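Local structure of kelch-like protein 7 (Homo sapiens, 3II7) at residues A[52-57]-A[97-102]; A[34-39]-A[279-284]. The protein serves as the substrate-specific adapter of a BTB-CUL3-RBX1 E3 ubiquitin ligase (the kelch-repeat domain is the part in this structure), directing substrate proteins to ubiquitination and degradation. One frame throughout, in Å; residues are numbered along the deposited sequence.

Contact 1 (A[52-57]-A[97-102])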
# COMPACT_ATOMS: atom_id res chain seq x y z
N VAL A 52 -4.13 -6.71 0.82
CA VAL A 52 -2.98 -7.48 0.42
C VAL A 52 -3.48 -8.67 -0.39
O VAL A 52 -4.56 -9.19 -0.13
CB VAL A 52 -2.14 -7.94 1.68
CG1 VAL A 52 -3.08 -8.48 2.78
CG2 VAL A 52 -1.08 -8.97 1.31
N PHE A 53 -2.69 -9.07 -1.38
CA PHE A 53 -3.03 -10.22 -2.21
C PHE A 53 -2.13 -11.39 -1.92
O PHE A 53 -0.90 -11.23 -1.84
CB PHE A 53 -2.93 -9.85 -3.67
CG PHE A 53 -3.21 -10.97 -4.59
CD1 PHE A 53 -4.53 -11.36 -4.84
CD2 PHE A 53 -2.19 -11.66 -5.22
CE1 PHE A 53 -4.79 -12.41 -5.73
CE2 PHE A 53 -2.45 -12.72 -6.08
CZ PHE A 53 -3.73 -13.08 -6.34
N TRP A 54 -2.72 -12.58 -1.76
CA TRP A 54 -1.95 -13.83 -1.69
C TRP A 54 -2.77 -14.99 -2.23
O TRP A 54 -3.91 -15.17 -1.83
CB TRP A 54 -1.50 -14.17 -0.26
CG TRP A 54 -0.70 -15.40 -0.22
CD1 TRP A 54 -1.13 -16.64 0.17
CD2 TRP A 54 0.63 -15.57 -0.70
NE1 TRP A 54 -0.14 -17.56 -0.01
CE2 TRP A 54 0.97 -16.93 -0.53
CE3 TRP A 54 1.59 -14.70 -1.23
CZ2 TRP A 54 2.22 -17.45 -0.89
CZ3 TRP A 54 2.84 -15.21 -1.57
CH2 TRP A 54 3.14 -16.57 -1.40
N ASP A 55 -2.17 -15.77 -3.15
CA ASP A 55 -2.76 -17.05 -3.62
C ASP A 55 -4.26 -16.95 -3.91
O ASP A 55 -5.11 -17.61 -3.29
CB ASP A 55 -2.45 -18.15 -2.62
CG ASP A 55 -2.84 -19.53 -3.10
OD1 ASP A 55 -2.80 -19.80 -4.33
OD2 ASP A 55 -3.17 -20.35 -2.23
N ASN A 56 -4.56 -16.11 -4.88
CA ASN A 56 -5.91 -15.89 -5.42
C ASN A 56 -6.90 -15.13 -4.54
O ASN A 56 -8.08 -15.00 -4.92
CB ASN A 56 -6.53 -17.21 -5.88
CG ASN A 56 -5.76 -17.85 -7.02
OD1 ASN A 56 -5.19 -17.14 -7.87
ND2 ASN A 56 -5.78 -19.17 -7.08
N VAL A 57 -6.43 -14.61 -3.41
CA VAL A 57 -7.29 -13.90 -2.45
C VAL A 57 -6.78 -12.50 -2.14
O VAL A 57 -5.58 -12.32 -1.78
CB VAL A 57 -7.43 -14.71 -1.14
CG1 VAL A 57 -8.40 -13.99 -0.16
CG2 VAL A 57 -7.94 -16.13 -1.44
N ALA A 97 0.04 -3.43 5.11
CA ALA A 97 0.00 -4.88 4.97
C ALA A 97 0.73 -5.35 3.75
O ALA A 97 0.75 -4.65 2.72
CB ALA A 97 -1.47 -5.40 4.98
N CYS A 98 1.28 -6.57 3.82
CA CYS A 98 1.88 -7.23 2.69
C CYS A 98 1.87 -8.74 2.93
O CYS A 98 1.52 -9.18 4.02
CB CYS A 98 3.27 -6.67 2.37
SG CYS A 98 4.53 -7.18 3.51
N ALA A 99 2.26 -9.53 1.93
CA ALA A 99 2.29 -10.98 2.09
C ALA A 99 3.65 -11.53 1.74
O ALA A 99 4.32 -11.05 0.80
CB ALA A 99 1.25 -11.62 1.18
N ALA A 100 4.07 -12.53 2.51
CA ALA A 100 5.30 -13.25 2.22
C ALA A 100 5.13 -14.71 2.62
O ALA A 100 4.81 -15.00 3.78
CB ALA A 100 6.50 -12.62 2.98
N GLU A 101 5.36 -15.61 1.65
CA GLU A 101 5.39 -17.07 1.90
C GLU A 101 4.18 -17.60 2.71
O GLU A 101 4.34 -18.32 3.70
CB GLU A 101 6.72 -17.46 2.56
CG GLU A 101 7.95 -16.98 1.74
CD GLU A 101 9.29 -17.52 2.25
OE1 GLU A 101 9.33 -18.68 2.70
OE2 GLU A 101 10.31 -16.77 2.18
N GLY A 102 2.99 -17.19 2.30
CA GLY A 102 1.74 -17.71 2.89
C GLY A 102 1.26 -17.01 4.15
O GLY A 102 0.20 -17.36 4.69
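Trp54 and Gly102 meet where the innermost strands of two successive blades of the kelch beta-propeller run side by side. The axes of strand segments 52-54 and 97-100 approach to 6.0 Å, and their directions differ by only 16°, yet no hydrogen bond joins them. CG of Trp54 is anti to the backbone N (chi1 -179°), and the indole lies against the 97-102 segment. Gly102 N lies over one ring face, displaced toward the rim and 3.3 Å from Trp54 CZ2, while Gly102 CA sits 3.5 Å from Trp54 NE1. Ala99 directs its methyl into the interface, where CB lies 3.9 Å from Trp54 CE3 and 3.7 Å from Phe53 O. Deeper in, Val52, in one of its two deposited conformers, sets CG2 against that methyl, 3.5 Å from Ala99 CB. At its base, Trp54 opens a type I' turn, its N and O hydrogen-bonded to Val57 O and N, which ties the end of the strand to the next strand of its own blade. An alanine here would keep CB beside Ala99 but would probably leave a gap over the Gly102 backbone and take the indole CE3 contact from the Ala99 methyl. The two blades therefore associate at this point by van der Waals packing of an indole and a valine against backbone and an alanine methyl, and not by extension of a sheet.

Contact 2 (A[34-39]-A[279-284]). With EDO (1,2-ethanediol), chain Y; EDO (1,2-ethanediol), chain B.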
# COMPACT_ATOMS: atom_id res chain seq x y z
N TYR A 34 -5.41 -1.22 -20.95
CA TYR A 34 -5.87 -0.00 -20.27
C TYR A 34 -7.35 0.03 -19.91
O TYR A 34 -7.92 1.09 -19.71
CB TYR A 34 -5.48 1.23 -21.07
CG TYR A 34 -4.02 1.43 -21.11
CD1 TYR A 34 -3.38 2.08 -20.07
CD2 TYR A 34 -3.26 1.00 -22.17
CE1 TYR A 34 -2.01 2.29 -20.07
CE2 TYR A 34 -1.88 1.20 -22.19
CZ TYR A 34 -1.27 1.84 -21.13
OH TYR A 34 0.07 2.06 -21.10
N SER A 35 -7.96 -1.14 -19.78
CA SER A 35 -9.37 -1.23 -19.47
C SER A 35 -9.63 -1.22 -17.96
O SER A 35 -8.78 -1.62 -17.15
CB SER A 35 -9.97 -2.48 -20.09
OG SER A 35 -9.52 -3.64 -19.41
N TRP A 36 -10.83 -0.75 -17.61
CA TRP A 36 -11.37 -0.82 -16.25
C TRP A 36 -12.55 -1.78 -16.28
O TRP A 36 -13.45 -1.66 -17.17
CB TRP A 36 -11.85 0.55 -15.80
CG TRP A 36 -10.78 1.58 -15.53
CD1 TRP A 36 -10.40 2.64 -16.36
CD2 TRP A 36 -10.01 1.71 -14.36
NE1 TRP A 36 -9.45 3.39 -15.75
CE2 TRP A 36 -9.18 2.85 -14.52
CE3 TRP A 36 -9.95 0.99 -13.16
CZ2 TRP A 36 -8.30 3.25 -13.54
CZ3 TRP A 36 -9.06 1.40 -12.20
CH2 TRP A 36 -8.25 2.52 -12.39
N THR A 37 -12.58 -2.73 -15.34
CA THR A 37 -13.67 -3.68 -15.24
C THR A 37 -14.21 -3.76 -13.83
O THR A 37 -13.46 -3.89 -12.89
CB THR A 37 -13.22 -5.10 -15.66
OG1 THR A 37 -12.64 -5.04 -16.97
CG2 THR A 37 -14.40 -6.07 -15.67
N ASP A 38 -15.53 -3.71 -13.70
CA ASP A 38 -16.19 -3.77 -12.38
C ASP A 38 -15.97 -5.08 -11.59
O ASP A 38 -15.97 -6.17 -12.15
CB ASP A 38 -17.69 -3.54 -12.53
CG ASP A 38 -18.04 -2.13 -12.99
OD1 ASP A 38 -17.19 -1.22 -12.98
OD2 ASP A 38 -19.22 -1.94 -13.36
N ILE A 39 -15.74 -4.92 -10.28
CA ILE A 39 -15.76 -6.01 -9.30
C ILE A 39 -16.95 -5.76 -8.38
O ILE A 39 -17.02 -4.70 -7.74
CB ILE A 39 -14.48 -5.99 -8.43
CG1 ILE A 39 -13.22 -6.15 -9.29
CG2 ILE A 39 -14.52 -7.09 -7.36
CD1 ILE A 39 -11.92 -5.86 -8.53
N SER A 279 -3.45 10.72 -21.21
CA SER A 279 -4.64 11.55 -21.42
C SER A 279 -5.90 10.77 -21.83
O SER A 279 -7.00 11.32 -21.81
CB SER A 279 -4.34 12.65 -22.45
OG SER A 279 -4.15 12.09 -23.74
N LYS A 280 -5.73 9.50 -22.21
CA LYS A 280 -6.86 8.65 -22.65
C LYS A 280 -7.43 7.78 -21.56
O LYS A 280 -8.44 7.11 -21.77
CB LYS A 280 -6.41 7.75 -23.81
CG LYS A 280 -5.77 8.47 -25.01
CD LYS A 280 -6.71 9.47 -25.61
CE LYS A 280 -6.12 10.08 -26.89
NZ LYS A 280 -6.88 11.29 -27.29
N VAL A 281 -6.80 7.76 -20.40
CA VAL A 281 -7.21 6.87 -19.32
C VAL A 281 -7.42 7.69 -18.02
O VAL A 281 -6.47 8.16 -17.40
CB VAL A 281 -6.18 5.78 -19.07
CG1 VAL A 281 -6.70 4.80 -18.02
CG2 VAL A 281 -5.86 5.01 -20.35
N ARG A 282 -8.68 7.78 -17.62
CA ARG A 282 -9.03 8.48 -16.38
C ARG A 282 -8.58 7.70 -15.17
O ARG A 282 -8.61 6.47 -15.14
CB ARG A 282 -10.54 8.73 -16.30
CG ARG A 282 -11.02 9.87 -17.20
CD ARG A 282 -11.88 10.84 -16.40
NE ARG A 282 -12.76 11.65 -17.25
CZ ARG A 282 -13.87 12.27 -16.83
NH1 ARG A 282 -14.27 12.19 -15.56
NH2 ARG A 282 -14.59 12.98 -17.70
N ALA A 283 -8.17 8.45 -14.15
CA ALA A 283 -7.81 7.90 -12.86
C ALA A 283 -9.08 7.54 -12.10
O ALA A 283 -10.20 8.04 -12.40
CB ALA A 283 -6.95 8.91 -12.07
N PHE A 284 -8.91 6.66 -11.11
CA PHE A 284 -10.00 6.16 -10.29
C PHE A 284 -10.49 7.33 -9.43
O PHE A 284 -9.68 8.08 -8.86
CB PHE A 284 -9.50 5.01 -9.41
CG PHE A 284 -10.59 4.13 -8.91
CD1 PHE A 284 -11.34 3.41 -9.81
CD2 PHE A 284 -10.86 3.99 -7.56
CE1 PHE A 284 -12.35 2.60 -9.39
CE2 PHE A 284 -11.87 3.16 -7.14
CZ PHE A 284 -12.61 2.46 -8.06
C1 EDO Y . -11.61 5.84 -18.91
O1 EDO Y . -10.34 5.25 -18.66
C2 EDO Y . -12.55 5.36 -17.82
O2 EDO Y . -13.89 5.71 -18.16
C1 EDO B . -18.36 -2.24 -6.32
O1 EDO B . -18.01 -2.16 -7.73
C2 EDO B . -19.87 -2.28 -6.13
O2 EDO B . -20.43 -3.59 -6.28
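Trp36, on the outermost strand of the blade that closes the kelch beta-propeller, packs against Val281, Arg282 and Phe284 of the connection arriving from the last blade. The close-packed part is built around the indole. The planes of its six-membered ring and the Phe284 ring are inclined by 28° and laterally displaced, with little ring overlap; the centroids stand 5.6 Å apart and the nearest atoms, Trp36 CZ3 and Phe284 CD1, 3.9 Å. Leu17 on strand 13-18 touches both residues, and Phe29 adds another ring beside Trp36. Val281 divides its methyls between two aromatic side chains: CG1, anti to its backbone N, lies 3.8 Å from Trp36 NE1, whereas CG2 lies 3.8 Å from Tyr34 CD1. The side chains of Tyr34 and Val281 cross at about a right angle, and the phenol end of Tyr34 is held separately by a hydrogen bond between its OH and Glu267 OE1. Polar linkage between the segments is slight, a weak hydrogen bond from Trp36 NE1 to Arg282 O at 3.3 Å, bent to 131°. On the solvent side the exposed Arg282 side chain turns its guanidinium away from the 34-39 segment. An ethanediol, probably from the crystallisation liquor, occupies this border: its O1 accepts a hydrogen bond from Arg282 N at 3.2 Å and lies in the indole plane at the ring edge, 3.5 Å from Trp36 CD1.

Both contacts join neighbouring blades of one propeller, but at different depths. Contact 1 pairs the innermost strands, 50-54 and 96-100, of two successive blades, whereas contact 2 lies farther out, where the outermost strand 35-38 meets the loop between strands 274-278 and 290-295. Their centres are 24 Å apart and their nearest atoms about 10 Å, without touching. Strand 50-54 follows 35-38, and both segments of contact 1 fall within the stretch of chain that contact 2 brings together at its ends. Because strand 290-295 completes the sheet of strands 13-18, 26-30 and 35-38, contact 2 accompanies closure of the ring, while contact 1 represents a sequence-adjacent blade interface.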